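Local coordinates for GTN Reductase (Agrobacterium tumefaciens, PDB 4JIC), which binds FMN and, as an Old Yellow Enzyme homologue, probably reduces glycerol trinitrate, nitro compounds and activated C=C bonds, at residues H178-Y183 against R230-T235; S162-A167 against A219-A224; E242-P247 against G280-D285. All coordinates share one frame; numbering follows the deposited sequence. Where two conformers were deposited one is given.

Interaction 1 (H178-Y183 against R230-T235); sequences HAANGY and RLSPVT. With FMN (flavin mononucleotide), chain D.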
ATOM      1  N   HIS A 178      -1.025  -3.324  -3.493  1.00  4.10           N
ATOM      2  CA  HIS A 178      -1.942  -2.308  -2.986  1.00  3.91           C
ATOM      3  C   HIS A 178      -3.388  -2.681  -3.327  1.00  6.08           C
ATOM      4  O   HIS A 178      -3.840  -2.485  -4.451  1.00  6.56           O
ATOM      5  CB  HIS A 178      -1.585  -0.937  -3.562  1.00  4.18           C
ATOM      6  CG  HIS A 178      -2.157   0.203  -2.784  1.00  4.25           C
ATOM      7  ND1 HIS A 178      -3.262   0.067  -1.970  1.00  5.52           N
ATOM      8  CD2 HIS A 178      -1.763   1.494  -2.677  1.00  4.19           C
ATOM      9  CE1 HIS A 178      -3.527   1.232  -1.399  1.00  4.71           C
ATOM     10  NE2 HIS A 178      -2.638   2.116  -1.821  1.00  4.95           N
ATOM     11  N   ALA A 179      -4.100  -3.249  -2.360  1.00  4.74           N
ATOM     12  CA  ALA A 179      -5.489  -3.631  -2.581  1.00  5.06           C
ATOM     13  C   ALA A 179      -6.392  -2.876  -1.622  1.00  5.78           C
ATOM     14  O   ALA A 179      -7.449  -3.373  -1.213  1.00  6.52           O
ATOM     15  CB  ALA A 179      -5.662  -5.145  -2.417  1.00  4.90           C
ATOM     16  N   ALA A 180      -5.976  -1.662  -1.282  1.00  4.31           N
ATOM     17  CA  ALA A 180      -6.664  -0.875  -0.268  1.00  5.70           C
ATOM     18  C   ALA A 180      -7.035   0.526  -0.751  1.00  4.77           C
ATOM     19  O   ALA A 180      -6.810   0.879  -1.918  1.00  3.95           O
ATOM     20  CB  ALA A 180      -5.795  -0.777   0.986  1.00  8.71           C
ATOM     21  N   ASN A 181      -7.605   1.298   0.174  1.00  4.95           N
ATOM     22  CA  ASN A 181      -7.839   2.737   0.033  1.00  5.03           C
ATOM     23  C   ASN A 181      -8.558   3.167  -1.242  1.00  4.74           C
ATOM     24  O   ASN A 181      -8.252   4.210  -1.821  1.00  5.96           O
ATOM     25  CB  ASN A 181      -6.531   3.513   0.232  1.00  4.70           C
ATOM     26  CG  ASN A 181      -5.925   3.262   1.596  1.00  7.22           C
ATOM     27  OD1 ASN A 181      -6.644   2.944   2.544  1.00  8.17           O
ATOM     28  ND2 ASN A 181      -4.602   3.398   1.707  1.00  8.29           N
ATOM     29  N   GLY A 182      -9.511   2.350  -1.687  1.00  4.40           N
ATOM     30  CA  GLY A 182     -10.377   2.731  -2.788  1.00  5.19           C
ATOM     31  C   GLY A 182      -9.720   2.722  -4.157  1.00  4.20           C
ATOM     32  O   GLY A 182     -10.248   3.319  -5.090  1.00  5.58           O
ATOM     33  N   TYR A 183      -8.585   2.039  -4.298  1.00  3.56           N
ATOM     34  CA  TYR A 183      -7.920   1.995  -5.602  1.00  3.54           C
ATOM     35  C   TYR A 183      -8.428   0.830  -6.451  1.00  4.07           C
ATOM     36  O   TYR A 183      -9.482   0.276  -6.152  1.00  4.39           O
ATOM     37  CB  TYR A 183      -6.387   2.071  -5.458  1.00  3.46           C
ATOM     38  CG  TYR A 183      -5.986   3.429  -4.900  1.00  3.48           C
ATOM     39  CD1 TYR A 183      -6.168   4.591  -5.657  1.00  3.56           C
ATOM     40  CD2 TYR A 183      -5.493   3.557  -3.609  1.00  5.80           C
ATOM     41  CE1 TYR A 183      -5.826   5.839  -5.146  1.00  4.24           C
ATOM     42  CE2 TYR A 183      -5.149   4.808  -3.088  1.00  5.04           C
ATOM     43  CZ  TYR A 183      -5.314   5.934  -3.862  1.00  6.30           C
ATOM     44  OH  TYR A 183      -4.983   7.166  -3.342  1.00  6.35           O
ATOM     45  N   ARG A 230      -2.104  -5.418   0.947  1.00  3.47           N
ATOM     46  CA  ARG A 230      -2.712  -4.490   1.896  1.00  3.48           C
ATOM     47  C   ARG A 230      -4.215  -4.403   1.681  1.00  3.82           C
ATOM     48  O   ARG A 230      -4.684  -4.243   0.555  1.00  5.82           O
ATOM     49  CB  ARG A 230      -2.117  -3.084   1.791  1.00  4.78           C
ATOM     50  CG  ARG A 230      -2.448  -2.254   3.035  1.00  4.55           C
ATOM     51  CD  ARG A 230      -1.816  -0.872   3.006  1.00  6.76           C
ATOM     52  NE  ARG A 230      -1.453  -0.441   4.359  1.00  5.16           N
ATOM     53  CZ  ARG A 230      -1.364   0.827   4.753  1.00  5.76           C
ATOM     54  NH1 ARG A 230      -1.638   1.817   3.919  1.00  4.74           N
ATOM     55  NH2 ARG A 230      -1.004   1.100   6.002  1.00  5.53           N
ATOM     56  N   LEU A 231      -4.963  -4.510   2.775  1.00  3.58           N
ATOM     57  CA  LEU A 231      -6.419  -4.491   2.733  1.00  5.67           C
ATOM     58  C   LEU A 231      -6.952  -3.451   3.704  1.00  6.78           C
ATOM     59  O   LEU A 231      -6.326  -3.170   4.728  1.00  7.03           O
ATOM     60  CB  LEU A 231      -6.956  -5.859   3.131  1.00  3.74           C
ATOM     61  CG  LEU A 231      -6.503  -7.007   2.236  1.00  3.73           C
ATOM     62  CD1 LEU A 231      -6.869  -8.333   2.901  1.00  3.88           C
ATOM     63  CD2 LEU A 231      -7.108  -6.883   0.837  1.00  5.06           C
ATOM     64  N   SER A 232      -8.129  -2.912   3.405  1.00  5.03           N
ATOM     65  CA  SER A 232      -8.727  -1.862   4.230  1.00  5.97           C
ATOM     66  C   SER A 232     -10.241  -1.994   4.188  1.00  5.64           C
ATOM     67  O   SER A 232     -10.913  -1.314   3.410  1.00  6.66           O
ATOM     68  CB  SER A 232      -8.273  -0.474   3.749  1.00  5.63           C
ATOM     69  OG  SER A 232      -8.487  -0.300   2.351  1.00  4.98           O
ATOM     70  N   PRO A 233     -10.785  -2.893   5.019  1.00  6.87           N
ATOM     71  CA  PRO A 233     -12.194  -3.297   4.895  1.00  6.97           C
ATOM     72  C   PRO A 233     -13.210  -2.153   4.957  1.00  7.61           C
ATOM     73  O   PRO A 233     -14.209  -2.211   4.236  1.00  8.26           O
ATOM     74  CB  PRO A 233     -12.400  -4.253   6.075  1.00  6.58           C
ATOM     75  CG  PRO A 233     -11.028  -4.760   6.412  1.00 10.60           C
ATOM     76  CD  PRO A 233     -10.061  -3.651   6.055  1.00  7.51           C
ATOM     77  N   VAL A 234     -12.979  -1.131   5.775  1.00  5.61           N
ATOM     78  CA  VAL A 234     -14.035  -0.134   5.976  1.00  5.71           C
ATOM     79  C   VAL A 234     -13.693   1.294   5.580  1.00  4.78           C
ATOM     80  O   VAL A 234     -14.496   2.205   5.780  1.00  6.75           O
ATOM     81  CB  VAL A 234     -14.535  -0.121   7.436  1.00  8.73           C
ATOM     82  CG1 VAL A 234     -15.015  -1.509   7.840  1.00 10.45           C
ATOM     83  CG2 VAL A 234     -13.437   0.379   8.375  1.00 11.14           C
ATOM     84  N   THR A 235     -12.513   1.507   5.015  1.00  5.32           N
ATOM     85  CA  THR A 235     -12.058   2.867   4.816  1.00  5.42           C
ATOM     86  C   THR A 235     -12.946   3.612   3.821  1.00  7.06           C
ATOM     87  O   THR A 235     -13.370   3.050   2.816  1.00  8.45           O
ATOM     88  CB  THR A 235     -10.587   2.902   4.357  1.00  7.48           C
ATOM     89  OG1 THR A 235     -10.154   4.265   4.263  1.00  6.48           O
ATOM     90  CG2 THR A 235     -10.414   2.223   3.000  1.00  6.11           C
TER
HETATM   91  N1  FMN D 401      -1.396   4.142   2.182  1.00  4.63           N
HETATM   92  C2  FMN D 401      -1.027   3.285   1.172  1.00  4.59           C
HETATM   93  O2  FMN D 401      -1.477   2.136   1.168  1.00  4.83           O
HETATM   94  N3  FMN D 401      -0.179   3.716   0.163  1.00  4.35           N
HETATM   95  C4  FMN D 401       0.231   5.022   0.086  1.00  5.62           C
HETATM   96  O4  FMN D 401       0.984   5.368  -0.839  1.00  5.14           O
HETATM   97  C4A FMN D 401      -0.163   5.903   1.100  1.00  5.04           C
HETATM   98  N5  FMN D 401       0.225   7.230   1.052  1.00  5.81           N
HETATM   99  C5A FMN D 401       0.071   7.982   2.199  1.00  5.38           C
HETATM  100  C6  FMN D 401       0.683   9.236   2.263  1.00  4.84           C
HETATM  101  C7  FMN D 401       0.578  10.027   3.398  1.00  5.49           C
HETATM  102  C7M FMN D 401       1.271  11.362   3.457  1.00  6.12           C
HETATM  103  C8  FMN D 401      -0.132   9.545   4.491  1.00  5.01           C
HETATM  104  C8M FMN D 401      -0.196  10.357   5.762  1.00  6.67           C
HETATM  105  C9  FMN D 401      -0.721   8.283   4.439  1.00  4.25           C
HETATM  106  C9A FMN D 401      -0.638   7.497   3.291  1.00  4.62           C
HETATM  107  N10 FMN D 401      -1.255   6.250   3.236  1.00  4.19           N
HETATM  108  C10 FMN D 401      -0.968   5.450   2.149  1.00  3.71           C
HETATM  109  C1' FMN D 401      -1.834   5.630   4.478  1.00  3.71           C
HETATM  110  C2' FMN D 401      -0.756   5.209   5.479  1.00  5.48           C
HETATM  111  O2' FMN D 401      -0.028   4.091   4.992  1.00  4.55           O
HETATM  112  C3' FMN D 401      -1.372   4.812   6.818  1.00  6.59           C
HETATM  113  O3' FMN D 401      -2.367   3.830   6.593  1.00  4.86           O
HETATM  114  C4' FMN D 401      -1.993   6.002   7.546  1.00  5.82           C
HETATM  115  O4' FMN D 401      -1.055   7.044   7.670  1.00  7.15           O
HETATM  116  C5' FMN D 401      -2.490   5.643   8.948  1.00  6.13           C
HETATM  117  O5' FMN D 401      -1.429   5.162   9.753  1.00  5.18           O
HETATM  118  P   FMN D 401      -0.816   6.088  10.932  1.00  6.03           P
HETATM  119  O1P FMN D 401      -0.391   7.368  10.263  1.00  4.91           O
HETATM  120  O2P FMN D 401      -1.921   6.339  11.929  1.00  6.79           O
HETATM  121  O3P FMN D 401       0.334   5.345  11.541  1.00  7.08           O
HETATM  122  O   HOH W   1      -9.242  -3.391   0.810  1.00  6.57           O
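His178 and Arg230 pair as neighbours on parallel strands, their CA atoms 5.4 Å apart and their side chains on the same face of the sheet. Just beyond this bridge the pairing frays: Ala179 N reaches Arg230 O at 3.1 Å with an N-H...O angle of only 129°, a weak bond. A water takes over the next step, donating a hydrogen bond to Ala179 O and accepting one from Ser232 N. The chain from Ala180 to Tyr183 then folds into a type I' turn, and Asn181 N at its second position points at Ser232 OG over 2.8 Å, nearly straight at 166°. With chi1 at 52°, Ser232 swings its hydroxyl over toward this N-H and against the CB of Ala180; Glu186 at the start of the next helix is its other partner. The segments lie at the C-terminal ends of strands 174-178 and 227-231 and in the loops that follow, the end where TIM barrels carry their active sites, and here they form part of the FMN pocket. Arg230 extends past Ala180 CB and bends at chi3 to bring its guanidinium to the flavin. NH1 donates to the pyrimidine carbonyl O2 of FMN at 2.8 Å and also to the ribityl O2', while NH2 bonds O3' at 3.1 Å, so one group ties isoalloxazine to ribityl chain. A positive charge beside O2 would be expected to stabilise negative charge on the reduced flavin. The His178 imidazole meets O2 obliquely, NE2 lying 3.2 Å from FMN O2; its rotation is fixed by Ala180 N, which donates to ND1 at 3.3 Å close to the ring plane, and by stacking on Trp99. Asn181 ND2 lies 3.3 Å from FMN N1, and its OD1 bonds Thr271.

Interaction 2 (S162-A167 against A219-A224); sequences SGARAA and AEEIGA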
ATOM      1  N   SER A 162       4.656  -7.870 -14.798  1.00  7.44           N
ATOM      2  CA  SER A 162       5.799  -7.031 -15.163  1.00  8.32           C
ATOM      3  C   SER A 162       6.294  -6.226 -13.978  1.00  5.64           C
ATOM      4  O   SER A 162       7.499  -6.125 -13.750  1.00  6.85           O
ATOM      5  CB  SER A 162       5.407  -6.050 -16.272  1.00 12.94           C
ATOM      6  OG  SER A 162       5.272  -6.709 -17.511  1.00 21.53           O
ATOM      7  N   GLY A 163       5.357  -5.643 -13.236  1.00  7.90           N
ATOM      8  CA  GLY A 163       5.687  -4.825 -12.085  1.00  5.56           C
ATOM      9  C   GLY A 163       6.376  -5.618 -10.988  1.00  6.44           C
ATOM     10  O   GLY A 163       7.344  -5.150 -10.373  1.00  7.24           O
ATOM     11  N   ALA A 164       5.869  -6.818 -10.724  1.00  5.93           N
ATOM     12  CA  ALA A 164       6.473  -7.676  -9.712  1.00  7.38           C
ATOM     13  C   ALA A 164       7.870  -8.090 -10.152  1.00  7.20           C
ATOM     14  O   ALA A 164       8.795  -8.106  -9.344  1.00  6.34           O
ATOM     15  CB  ALA A 164       5.601  -8.902  -9.430  1.00  6.70           C
ATOM     16  N   ARG A 165       8.017  -8.412 -11.436  1.00  5.24           N
ATOM     17  CA  ARG A 165       9.318  -8.755 -12.006  1.00  4.75           C
ATOM     18  C   ARG A 165      10.280  -7.576 -11.853  1.00  6.01           C
ATOM     19  O   ARG A 165      11.437  -7.751 -11.457  1.00  9.67           O
ATOM     20  CB  ARG A 165       9.153  -9.134 -13.485  1.00 12.95           C
ATOM     21  CG  ARG A 165      10.401  -9.675 -14.166  1.00 16.95           C
ATOM     22  CD  ARG A 165      10.062 -10.114 -15.596  1.00 17.53           C
ATOM     23  NE  ARG A 165       8.870 -10.956 -15.607  1.00 17.54           N
ATOM     24  CZ  ARG A 165       7.816 -10.773 -16.401  1.00 17.03           C
ATOM     25  NH1 ARG A 165       6.776 -11.594 -16.318  1.00 15.36           N
ATOM     26  NH2 ARG A 165       7.800  -9.784 -17.282  1.00 17.59           N
ATOM     27  N   ALA A 166       9.787  -6.377 -12.148  1.00  6.17           N
ATOM     28  CA  ALA A 166      10.593  -5.158 -12.038  1.00  5.49           C
ATOM     29  C   ALA A 166      11.036  -4.908 -10.595  1.00  4.73           C
ATOM     30  O   ALA A 166      12.169  -4.487 -10.339  1.00  6.44           O
ATOM     31  CB  ALA A 166       9.815  -3.966 -12.569  1.00  5.21           C
ATOM     32  N   ALA A 167      10.139  -5.166  -9.651  1.00  4.58           N
ATOM     33  CA  ALA A 167      10.475  -4.997  -8.239  1.00  6.58           C
ATOM     34  C   ALA A 167      11.647  -5.892  -7.854  1.00  5.45           C
ATOM     35  O   ALA A 167      12.562  -5.461  -7.142  1.00  7.10           O
ATOM     36  CB  ALA A 167       9.261  -5.306  -7.367  1.00  6.61           C
ATOM     37  N   ALA A 219       2.249 -13.786  -7.248  1.00  5.06           N
ATOM     38  CA  ALA A 219       2.871 -14.882  -6.519  1.00  6.74           C
ATOM     39  C   ALA A 219       3.562 -15.870  -7.466  1.00  7.36           C
ATOM     40  O   ALA A 219       4.643 -16.381  -7.158  1.00  8.14           O
ATOM     41  CB  ALA A 219       1.837 -15.597  -5.640  1.00  6.71           C
ATOM     42  N   GLU A 220       2.943 -16.127  -8.620  0.58  8.16           N
ATOM     43  CA  GLU A 220       3.541 -17.004  -9.630  0.58  8.40           C
ATOM     44  C   GLU A 220       4.852 -16.426 -10.158  0.58  8.55           C
ATOM     45  O   GLU A 220       5.795 -17.163 -10.454  0.58 10.18           O
ATOM     46  CB  GLU A 220       2.575 -17.236 -10.798  0.58  8.14           C
ATOM     47  CG  GLU A 220       3.193 -17.938 -12.001  0.58 10.30           C
ATOM     48  CD  GLU A 220       3.404 -19.428 -11.785  0.58 12.76           C
ATOM     49  OE1 GLU A 220       4.185 -20.036 -12.552  0.58 16.48           O
ATOM     50  OE2 GLU A 220       2.778 -19.999 -10.865  0.58 12.71           O
ATOM     51  N   GLU A 221       4.904 -15.105 -10.277  1.00  7.17           N
ATOM     52  CA  GLU A 221       6.066 -14.436 -10.846  1.00  8.85           C
ATOM     53  C   GLU A 221       7.258 -14.359  -9.896  1.00  8.08           C
ATOM     54  O   GLU A 221       8.388 -14.670 -10.285  1.00 10.00           O
ATOM     55  CB  GLU A 221       5.696 -13.038 -11.366  1.00 11.68           C
ATOM     56  CG  GLU A 221       6.883 -12.242 -11.912  1.00 15.38           C
ATOM     57  CD  GLU A 221       7.497 -12.840 -13.176  1.00 20.86           C
ATOM     58  OE1 GLU A 221       6.755 -13.418 -13.998  1.00 21.86           O
ATOM     59  OE2 GLU A 221       8.732 -12.719 -13.346  1.00 22.76           O
ATOM     60  N   ILE A 222       7.012 -13.943  -8.656  1.00  9.11           N
ATOM     61  CA  ILE A 222       8.115 -13.708  -7.727  1.00  8.30           C
ATOM     62  C   ILE A 222       8.154 -14.657  -6.535  1.00  6.64           C
ATOM     63  O   ILE A 222       9.111 -14.636  -5.749  1.00  8.88           O
ATOM     64  CB  ILE A 222       8.112 -12.261  -7.211  1.00  8.59           C
ATOM     65  CG1 ILE A 222       6.850 -11.992  -6.382  1.00  7.61           C
ATOM     66  CG2 ILE A 222       8.191 -11.290  -8.384  1.00  9.03           C
ATOM     67  CD1 ILE A 222       6.938 -10.729  -5.545  1.00  8.39           C
ATOM     68  N   GLY A 223       7.118 -15.481  -6.406  1.00  6.74           N
ATOM     69  CA  GLY A 223       7.001 -16.403  -5.294  1.00  8.57           C
ATOM     70  C   GLY A 223       6.034 -15.905  -4.240  1.00  7.10           C
ATOM     71  O   GLY A 223       6.088 -14.745  -3.827  1.00  6.21           O
ATOM     72  N   ALA A 224       5.156 -16.790  -3.785  1.00  6.75           N
ATOM     73  CA  ALA A 224       4.203 -16.435  -2.746  1.00  7.20           C
ATOM     74  C   ALA A 224       4.903 -15.926  -1.487  1.00  7.08           C
ATOM     75  O   ALA A 224       4.390 -15.048  -0.792  1.00  6.45           O
ATOM     76  CB  ALA A 224       3.315 -17.637  -2.417  1.00  7.37           C
TER
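Arg165 and Glu221 form the polar half of this helix-to-helix contact. The guanidinium takes the carboxylate side-on: NE donates to Glu221 OE2 at 2.9 Å and NH1 to Glu221 OE1 at 3.0 Å, both bonds being nearly straight at the hydrogen. Each oxygen lies close to the guanidinium plane, but the carboxylate is turned 75° against it, which brings the two nitrogens in from above the carboxylate plane. The salt bridge is therefore two-pronged without being coplanar. Both side chains bend to make it. Arg165 runs extended through chi2 and then turns at chi3 (-49°), while Glu221 folds at chi2 (66°), bringing its carboxylate alongside the aliphatic part of the arginine; OE2 lies 3.6 Å from Arg165 CG. The arginine is exposed and the glutamate partly so, and solvent probably moderates the strength of the pairing.

The apolar half is buried and consists of Ala164 and Ile222. Ala164 turns its methyl toward the opposing helix, and Ile222 answers with its CG2 branch, 3.7 Å from Ala164 CB and 3.4 Å from Ala164 O. One branch of the isoleucine thus rests on both the methyl and the carbonyl of a single residue. The small alanine allows a close backbone approach, 6.6 Å between the CA atoms of Ala164 and Ile222. Ile222 is the last residue of its helix, and Gly223 follows with positive phi as the chain turns away.

The two helices, 150-169 and 209-222, belong to the layer of helices that surrounds the parallel sheet of the TIM barrel. Ile222 also touches Val175 of strand 174-178, and Ala167, one turn on from Ala164, reaches the same valine, so the inner side of the helix pair rests on that strand.

Interaction 3 (E242-P247 against G280-D285); sequences EADPQP and GDKPFD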
ATOM      1  N   GLU A 242     -18.942   0.202   1.037  1.00  7.60           N
ATOM      2  CA  GLU A 242     -19.375  -1.195   1.065  1.00  6.34           C
ATOM      3  C   GLU A 242     -20.208  -1.382   2.324  1.00  6.77           C
ATOM      4  O   GLU A 242     -19.725  -1.129   3.421  1.00  8.88           O
ATOM      5  CB  GLU A 242     -18.155  -2.122   1.111  1.00  8.02           C
ATOM      6  CG  GLU A 242     -18.489  -3.564   1.442  1.00  9.55           C
ATOM      7  CD  GLU A 242     -19.490  -4.182   0.485  1.00 10.52           C
ATOM      8  OE1 GLU A 242     -20.521  -4.709   0.961  1.00  9.95           O
ATOM      9  OE2 GLU A 242     -19.255  -4.145  -0.744  1.00  8.82           O
ATOM     10  N   ALA A 243     -21.452  -1.824   2.173  1.00  8.33           N
ATOM     11  CA  ALA A 243     -22.353  -1.902   3.314  1.00  9.95           C
ATOM     12  C   ALA A 243     -22.222  -3.184   4.129  1.00  9.11           C
ATOM     13  O   ALA A 243     -22.684  -3.242   5.270  1.00 11.31           O
ATOM     14  CB  ALA A 243     -23.807  -1.706   2.860  1.00 10.37           C
ATOM     15  N   ASP A 244     -21.600  -4.209   3.553  1.00  8.82           N
ATOM     16  CA  ASP A 244     -21.537  -5.519   4.205  1.00 10.27           C
ATOM     17  C   ASP A 244     -20.135  -6.096   4.049  1.00  7.47           C
ATOM     18  O   ASP A 244     -19.945  -7.109   3.388  1.00  7.06           O
ATOM     19  CB  ASP A 244     -22.577  -6.462   3.584  1.00 10.23           C
ATOM     20  CG  ASP A 244     -22.957  -7.625   4.500  1.00 15.07           C
ATOM     21  OD1 ASP A 244     -22.581  -7.620   5.692  1.00 13.96           O
ATOM     22  OD2 ASP A 244     -23.660  -8.541   4.024  1.00 19.17           O
ATOM     23  N   PRO A 245     -19.139  -5.444   4.659  1.00  8.72           N
ATOM     24  CA  PRO A 245     -17.758  -5.876   4.412  1.00  7.60           C
ATOM     25  C   PRO A 245     -17.359  -7.201   5.068  1.00  7.21           C
ATOM     26  O   PRO A 245     -16.393  -7.808   4.594  1.00  6.80           O
ATOM     27  CB  PRO A 245     -16.930  -4.731   5.000  1.00  8.14           C
ATOM     28  CG  PRO A 245     -17.807  -4.191   6.100  1.00  9.86           C
ATOM     29  CD  PRO A 245     -19.202  -4.257   5.528  1.00  9.89           C
ATOM     30  N   GLN A 246     -18.042  -7.646   6.121  1.00  7.64           N
ATOM     31  CA  GLN A 246     -17.556  -8.853   6.803  1.00  7.85           C
ATOM     32  C   GLN A 246     -17.553 -10.097   5.905  1.00  7.63           C
ATOM     33  O   GLN A 246     -16.520 -10.744   5.762  1.00  7.22           O
ATOM     34  CB  GLN A 246     -18.274  -9.130   8.123  1.00  8.38           C
ATOM     35  CG  GLN A 246     -17.469 -10.100   9.003  1.00  8.51           C
ATOM     36  CD  GLN A 246     -16.458  -9.381   9.885  1.00  9.41           C
ATOM     37  OE1 GLN A 246     -16.815  -8.451  10.601  1.00 10.14           O
ATOM     38  NE2 GLN A 246     -15.199  -9.815   9.842  1.00 10.02           N
ATOM     39  N   PRO A 247     -18.691 -10.422   5.276  1.00  7.13           N
ATOM     40  CA  PRO A 247     -18.676 -11.632   4.445  1.00  6.78           C
ATOM     41  C   PRO A 247     -17.698 -11.508   3.283  1.00  6.91           C
ATOM     42  O   PRO A 247     -17.061 -12.497   2.907  1.00  7.77           O
ATOM     43  CB  PRO A 247     -20.105 -11.726   3.902  1.00  8.39           C
ATOM     44  CG  PRO A 247     -20.922 -10.797   4.722  1.00 11.40           C
ATOM     45  CD  PRO A 247     -20.020  -9.786   5.337  1.00  8.09           C
ATOM     46  N   GLY A 280     -21.422   0.227   6.942  1.00 17.92           N
ATOM     47  CA  GLY A 280     -22.717  -0.424   7.006  1.00 17.81           C
ATOM     48  C   GLY A 280     -23.402  -0.256   8.349  1.00 14.97           C
ATOM     49  O   GLY A 280     -23.076   0.638   9.134  1.00 17.04           O
ATOM     50  N   ASP A 281     -24.364  -1.132   8.609  1.00 11.91           N
ATOM     51  CA  ASP A 281     -25.107  -1.122   9.858  1.00 10.01           C
ATOM     52  C   ASP A 281     -24.292  -1.716  11.004  1.00 11.39           C
ATOM     53  O   ASP A 281     -24.448  -1.314  12.156  1.00 12.67           O
ATOM     54  CB  ASP A 281     -26.387  -1.935   9.692  1.00 10.11           C
ATOM     55  CG  ASP A 281     -27.380  -1.691  10.807  1.00  9.92           C
ATOM     56  OD1 ASP A 281     -27.528  -0.524  11.239  1.00  8.38           O
ATOM     57  OD2 ASP A 281     -28.017  -2.667  11.242  1.00 10.89           O
ATOM     58  N   LYS A 282     -23.434  -2.680  10.687  1.00 12.90           N
ATOM     59  CA  LYS A 282     -22.722  -3.434  11.712  1.00 11.88           C
ATOM     60  C   LYS A 282     -21.233  -3.088  11.763  1.00 10.10           C
ATOM     61  O   LYS A 282     -20.613  -2.830  10.733  1.00 12.32           O
ATOM     62  CB  LYS A 282     -22.890  -4.928  11.440  1.00 16.29           C
ATOM     63  CG  LYS A 282     -24.324  -5.333  11.089  1.00 19.68           C
ATOM     64  CD  LYS A 282     -24.382  -6.673  10.357  1.00 20.95           C
ATOM     65  CE  LYS A 282     -23.748  -6.590   8.970  1.00 21.76           C
ATOM     66  NZ  LYS A 282     -24.105  -7.762   8.120  1.00 22.94           N
ATOM     67  N   PRO A 283     -20.650  -3.085  12.970  1.00 10.50           N
ATOM     68  CA  PRO A 283     -19.207  -2.858  13.100  1.00  9.91           C
ATOM     69  C   PRO A 283     -18.438  -4.018  12.483  1.00 10.38           C
ATOM     70  O   PRO A 283     -18.922  -5.145  12.505  1.00 12.76           O
ATOM     71  CB  PRO A 283     -18.975  -2.853  14.616  1.00 14.06           C
ATOM     72  CG  PRO A 283     -20.348  -2.762  15.243  1.00 18.42           C
ATOM     73  CD  PRO A 283     -21.298  -3.361  14.262  1.00 14.96           C
ATOM     74  N   PHE A 284     -17.253  -3.741  11.951  1.00  8.56           N
ATOM     75  CA  PHE A 284     -16.391  -4.795  11.430  1.00  7.44           C
ATOM     76  C   PHE A 284     -15.699  -5.504  12.598  1.00  9.43           C
ATOM     77  O   PHE A 284     -15.283  -4.857  13.560  1.00 10.38           O
ATOM     78  CB  PHE A 284     -15.369  -4.203  10.451  1.00  5.25           C
ATOM     79  CG  PHE A 284     -14.630  -5.232   9.641  1.00  5.65           C
ATOM     80  CD1 PHE A 284     -15.198  -5.758   8.491  1.00  6.54           C
ATOM     81  CD2 PHE A 284     -13.374  -5.672  10.023  1.00  8.07           C
ATOM     82  CE1 PHE A 284     -14.530  -6.710   7.735  1.00  5.04           C
ATOM     83  CE2 PHE A 284     -12.688  -6.628   9.273  1.00  7.90           C
ATOM     84  CZ  PHE A 284     -13.266  -7.145   8.120  1.00  6.13           C
ATOM     85  N   ASP A 285     -15.607  -6.832  12.517  1.00  7.25           N
ATOM     86  CA  ASP A 285     -14.995  -7.647  13.567  1.00  6.62           C
ATOM     87  C   ASP A 285     -13.611  -8.063  13.080  1.00  5.64           C
ATOM     88  O   ASP A 285     -13.481  -8.970  12.260  1.00  7.56           O
ATOM     89  CB  ASP A 285     -15.879  -8.873  13.839  1.00  8.50           C
ATOM     90  CG  ASP A 285     -15.381  -9.735  14.989  1.00 12.55           C
ATOM     91  OD1 ASP A 285     -14.182  -9.680  15.317  1.00 13.01           O
ATOM     92  OD2 ASP A 285     -16.212 -10.478  15.562  1.00 17.89           O
TER
HETATM   93  O   HOH W   2     -25.122  -3.060   6.457  1.00 11.45           O
HETATM   94  O   HOH W   3     -19.246  -7.675  11.283  1.00 20.81           O
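Two loops on the rim of the TIM barrel meet here, one leading into helix 245-256 and the other into helix 286-295, and Gln246 in the first turn of the former joins them through a two-bond amide-to-backbone pairing with Asp285. Asp285 N donates to Gln246 OE1 at 2.8 Å, in the carbonyl plane and on a lone pair, and Gln246 NE2 returns a bond of 3.1 Å to Asp285 O from a position tilted out of that carbonyl's plane. Both ends of the amide thus grip one residue, NE2 having Asn250 as a further partner; Asp285 is itself the N-cap of helix 286-295, its carboxylate binding Ser288 N. A fold at chi2 (88°) also lays the Gln246 amide over a face of the Phe284 ring, the planes only 18° apart and NE2 3.7 Å from Phe284 CZ, offset toward the rim. Pro245 flanks the same ring, its CG 3.9 Å from Phe284 CD1 and its carbonyl at the ring edge, while Tyr286 and Phe289 of the following helix meet the ring edge-to-face.

Toward the other end of the contact, on the exposed surface, Lys282 bends at chi3 and its NZ meets Asp244 OD1 at 2.9 Å from above the carboxylate plane, a salt bridge. Within the same loop as Asp244, Glu242 OE1 accepts a bond from Asp244 N, and its OE2 pairs with Arg207. Gly280 fits closely against Ala243: its CA donates a C-H...O contact to Ala243 O at 3.3 Å. A water donates to Ala243 O and accepts from Asp281 N, and a second one donates to both Gln246 OE1, at 2.6 Å, and Pro283 O.

Overall arrangement
All three contacts belong to a single eight-stranded TIM barrel. Along the chain, interactions 1 and 2 interleave: 162-167 and 178-183 come first, then 219-224 and 230-235, so helix 150-169 packs on helix 209-222 while strands 174-178 and 227-231 pair inside. Their centres are about 21 Å apart, interaction 2 between outer helices and interaction 1 at the flavin on the C-terminal ends of the strands. Interaction 3 comes later in the sequence, about 14 Å from interaction 1 between centres, and touches it: Pro233 CB lies 3.6 Å from Phe284 CZ. Rim loops thus pack onto the segment that follows Arg230, whereas interaction 2, about 32 Å from interaction 3 between centres, stays remote.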